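Local structure of 3-hydroxyisobutyryl-CoA hydrolase (Mycobacterium thermoresistibile, 4HDT) at residues A[276-281]-A[289-294]. The protein belongs to the crotonase-like family and probably hydrolyses 3-hydroxyisobutyryl-CoA to 3-hydroxyisobutyrate and coenzyme A. Numbering follows the deposited sequence.
Sequences VRRAAK and LRQEYR
Gln291 of 289-294 reaches over to Arg278 of 276-281, laying its amide against the arginine stem, and illustrates how one long polar side chain can join two segments with no direct hydrogen bond between them. The contact links two consecutive helices, 266-279 and 285-299, of the Enoyl-CoA hydratase/isomerase region, away from the zinc sites. The closest CA atoms of the two segments, those of Ala279 and Gln291, are 8.2 Å apart. With CG anti to the backbone N (chi1 179°) and the chain extended beyond it, Gln291 reaches straight across. Its OE1 and NE2 each lie 3.6 Å from Arg278 CB. Gln291 NE2 also lies 3.8 Å from Ala279 N, a van der Waals approach and not a hydrogen bond; the small, buried side chain of Ala279 touches Thr154 and Ser158 of helix 153-158.

The extended arginine crosses the glutamine at about a right angle, its guanidinium plane turned 71° from the amide. A water bridges them, accepting from Arg278 NH1 in the guanidinium plane (2.8 Å) and donating to Gln291 OE1 (2.8 Å). Glu274 forms a salt bridge with Arg278 NE and Glu336 with NH2, probably balancing much of the charge. The chemistry therefore implies a polar, water-mediated link, while Arg278 CB and CD supply the direct contact.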
ATOM      1  N   VAL A 276       7.577 -10.553  -3.272  1.00 11.65           N
ATOM      2  CA  VAL A 276       7.025 -10.931  -1.985  1.00 11.92           C
ATOM      3  C   VAL A 276       7.866 -12.065  -1.397  1.00 13.05           C
ATOM      4  O   VAL A 276       8.172 -12.078  -0.202  1.00 12.05           O
ATOM      5  CB  VAL A 276       5.521 -11.284  -2.106  1.00 12.30           C
ATOM      6  CG1 VAL A 276       5.005 -11.855  -0.794  1.00 13.05           C
ATOM      7  CG2 VAL A 276       4.712 -10.080  -2.492  1.00 11.91           C
ATOM      8  N   ARG A 277       8.259 -13.006  -2.232  1.00 13.88           N
ATOM      9  CA  ARG A 277       9.110 -14.095  -1.755  1.00 15.34           C
ATOM     10  C   ARG A 277      10.463 -13.619  -1.251  1.00 15.16           C
ATOM     11  O   ARG A 277      10.928 -14.082  -0.206  1.00 15.43           O
ATOM     12  CB  ARG A 277       9.266 -15.106  -2.846  1.00 17.52           C
ATOM     13  CG  ARG A 277       8.010 -15.891  -3.017  1.00 19.67           C
ATOM     14  CD  ARG A 277       8.313 -16.908  -4.063  1.00 23.10           C
ATOM     15  NE  ARG A 277       7.139 -17.678  -4.315  1.00 25.87           N
ATOM     16  CZ  ARG A 277       7.001 -18.458  -5.384  1.00 26.50           C
ATOM     17  NH1 ARG A 277       7.957 -18.547  -6.313  1.00 28.64           N
ATOM     18  NH2 ARG A 277       5.885 -19.103  -5.519  1.00 24.42           N
ATOM     19  N   ARG A 278      11.090 -12.677  -1.954  1.00 14.65           N
ATOM     20  CA  ARG A 278      12.367 -12.105  -1.486  1.00 14.88           C
ATOM     21  C   ARG A 278      12.184 -11.264  -0.216  1.00 14.00           C
ATOM     22  O   ARG A 278      12.966 -11.373   0.703  1.00 13.81           O
ATOM     23  CB  ARG A 278      13.024 -11.261  -2.587  1.00 15.50           C
ATOM     24  CG  ARG A 278      13.580 -12.074  -3.748  1.00 16.48           C
ATOM     25  CD  ARG A 278      14.348 -11.214  -4.707  1.00 17.48           C
ATOM     26  NE  ARG A 278      14.699 -11.949  -5.909  1.00 18.58           N
ATOM     27  CZ  ARG A 278      15.681 -11.608  -6.746  1.00 19.14           C
ATOM     28  NH1 ARG A 278      16.486 -10.576  -6.501  1.00 19.24           N
ATOM     29  NH2 ARG A 278      15.892 -12.352  -7.816  1.00 20.59           N
ATOM     30  N   ALA A 279      11.109 -10.475  -0.136  1.00 12.98           N
ATOM     31  CA  ALA A 279      10.795  -9.659   1.033  1.00 12.77           C
ATOM     32  C   ALA A 279      10.604 -10.487   2.293  1.00 13.31           C
ATOM     33  O   ALA A 279      10.998 -10.087   3.371  1.00 12.91           O
ATOM     34  CB  ALA A 279       9.570  -8.796   0.769  1.00 12.52           C
ATOM     35  N   ALA A 280      10.076 -11.674   2.126  1.00 13.99           N
ATOM     36  CA  ALA A 280       9.869 -12.552   3.273  1.00 15.31           C
ATOM     37  C   ALA A 280      11.192 -12.897   3.952  1.00 16.54           C
ATOM     38  O   ALA A 280      11.186 -13.320   5.115  1.00 17.58           O
ATOM     39  CB  ALA A 280       9.115 -13.802   2.859  1.00 15.63           C
ATOM     40  N   LYS A 281      12.315 -12.738   3.258  1.00 17.54           N
ATOM     41  CA  LYS A 281      13.655 -13.030   3.842  1.00 19.22           C
ATOM     42  C   LYS A 281      14.382 -11.802   4.392  1.00 19.17           C
ATOM     43  O   LYS A 281      15.546 -11.890   4.854  1.00 19.35           O
ATOM     44  CB  LYS A 281      14.532 -13.659   2.780  1.00 21.82           C
ATOM     45  CG  LYS A 281      13.915 -14.856   2.088  1.00 23.68           C
ATOM     46  CD  LYS A 281      14.847 -15.321   0.989  1.00 26.90           C
ATOM     47  CE  LYS A 281      14.307 -16.580   0.362  1.00 29.55           C
ATOM     48  NZ  LYS A 281      15.102 -16.899  -0.845  1.00 32.44           N
ATOM     49  N   LEU A 289      12.308  -1.650   1.363  1.00 11.01           N
ATOM     50  CA  LEU A 289      12.083  -0.469   0.505  1.00 11.11           C
ATOM     51  C   LEU A 289      13.208  -0.309  -0.511  1.00 11.98           C
ATOM     52  O   LEU A 289      12.984   0.191  -1.589  1.00 11.60           O
ATOM     53  CB  LEU A 289      11.954   0.798   1.356  1.00 10.84           C
ATOM     54  CG  LEU A 289      10.637   0.853   2.156  1.00 10.26           C
ATOM     55  CD1 LEU A 289      10.694   1.833   3.327  1.00 10.16           C
ATOM     56  CD2 LEU A 289       9.503   1.208   1.240  1.00  9.86           C
ATOM     57  N   ARG A 290      14.444  -0.658  -0.147  1.00 13.17           N
ATOM     58  CA  ARG A 290      15.546  -0.566  -1.126  1.00 14.44           C
ATOM     59  C   ARG A 290      15.302  -1.474  -2.329  1.00 13.81           C
ATOM     60  O   ARG A 290      15.602  -1.104  -3.449  1.00 14.02           O
ATOM     61  CB  ARG A 290      16.883  -0.995  -0.518  1.00 16.67           C
ATOM     62  CG  ARG A 290      17.448  -0.101   0.522  1.00 19.31           C
ATOM     63  CD  ARG A 290      18.786  -0.721   0.980  1.00 21.90           C
ATOM     64  NE  ARG A 290      18.913  -0.750   2.432  1.00 24.61           N
ATOM     65  CZ  ARG A 290      19.425   0.244   3.148  1.00 26.23           C
ATOM     66  NH1 ARG A 290      19.883   1.368   2.577  1.00 27.46           N
ATOM     67  NH2 ARG A 290      19.452   0.127   4.456  1.00 28.65           N
ATOM     68  N   GLN A 291      14.767  -2.668  -2.075  1.00 13.04           N
ATOM     69  CA  GLN A 291      14.421  -3.607  -3.121  1.00 12.87           C
ATOM     70  C   GLN A 291      13.275  -3.049  -3.946  1.00 12.01           C
ATOM     71  O   GLN A 291      13.309  -3.060  -5.182  1.00 12.02           O
ATOM     72  CB  GLN A 291      14.040  -4.957  -2.527  1.00 13.12           C
ATOM     73  CG  GLN A 291      13.628  -6.029  -3.523  1.00 13.65           C
ATOM     74  CD  GLN A 291      13.582  -7.381  -2.834  1.00 14.19           C
ATOM     75  OE1 GLN A 291      14.614  -8.066  -2.723  1.00 15.93           O
ATOM     76  NE2 GLN A 291      12.436  -7.733  -2.329  1.00 14.27           N
ATOM     77  N   GLU A 292      12.260  -2.550  -3.267  1.00 11.03           N
ATOM     78  CA  GLU A 292      11.114  -1.997  -3.960  1.00 10.37           C
ATOM     79  C   GLU A 292      11.534  -0.831  -4.859  1.00 10.57           C
ATOM     80  O   GLU A 292      10.994  -0.624  -5.948  1.00 10.30           O
ATOM     81  CB  GLU A 292      10.059  -1.518  -2.962  1.00  9.95           C
ATOM     82  CG  GLU A 292       9.272  -2.632  -2.260  1.00  9.65           C
ATOM     83  CD  GLU A 292       8.282  -2.133  -1.217  1.00  9.44           C
ATOM     84  OE1 GLU A 292       8.093  -0.913  -1.102  1.00  9.08           O
ATOM     85  OE2 GLU A 292       7.686  -2.975  -0.497  1.00  9.17           O
ATOM     86  N   TYR A 293      12.500  -0.055  -4.421  1.00 10.82           N
ATOM     87  CA  TYR A 293      12.936   1.098  -5.216  1.00 11.36           C
ATOM     88  C   TYR A 293      13.607   0.626  -6.516  1.00 11.82           C
ATOM     89  O   TYR A 293      13.358   1.196  -7.574  1.00 11.94           O
ATOM     90  CB  TYR A 293      13.904   1.959  -4.396  1.00 11.93           C
ATOM     91  CG  TYR A 293      14.376   3.209  -5.081  1.00 12.61           C
ATOM     92  CD1 TYR A 293      13.507   4.307  -5.243  1.00 12.63           C
ATOM     93  CD2 TYR A 293      15.675   3.311  -5.549  1.00 13.67           C
ATOM     94  CE1 TYR A 293      13.919   5.457  -5.867  1.00 13.38           C
ATOM     95  CE2 TYR A 293      16.086   4.448  -6.184  1.00 14.58           C
ATOM     96  CZ  TYR A 293      15.232   5.522  -6.347  1.00 14.23           C
ATOM     97  OH  TYR A 293      15.741   6.637  -7.007  1.00 15.19           O
ATOM     98  N   ARG A 294      14.449  -0.406  -6.440  1.00 12.31           N
ATOM     99  CA  ARG A 294      15.040  -0.998  -7.664  1.00 13.18           C
ATOM    100  C   ARG A 294      13.928  -1.449  -8.618  1.00 12.53           C
ATOM    101  O   ARG A 294      13.973  -1.178  -9.815  1.00 13.00           O
ATOM    102  CB  ARG A 294      15.936  -2.203  -7.353  1.00 14.27           C
ATOM    103  CG  ARG A 294      17.185  -1.828  -6.555  1.00 15.73           C
ATOM    104  CD  ARG A 294      17.959  -3.071  -6.146  1.00 17.33           C
ATOM    105  NE  ARG A 294      19.328  -2.791  -5.755  1.00 19.83           N
ATOM    106  CZ  ARG A 294      20.238  -3.733  -5.449  1.00 21.47           C
ATOM    107  NH1 ARG A 294      19.904  -5.027  -5.455  1.00 22.53           N
ATOM    108  NH2 ARG A 294      21.481  -3.383  -5.130  1.00 23.44           N
TER
HETATM  109  O   HOH W   1      16.667  -8.512  -4.559  1.00 18.79           O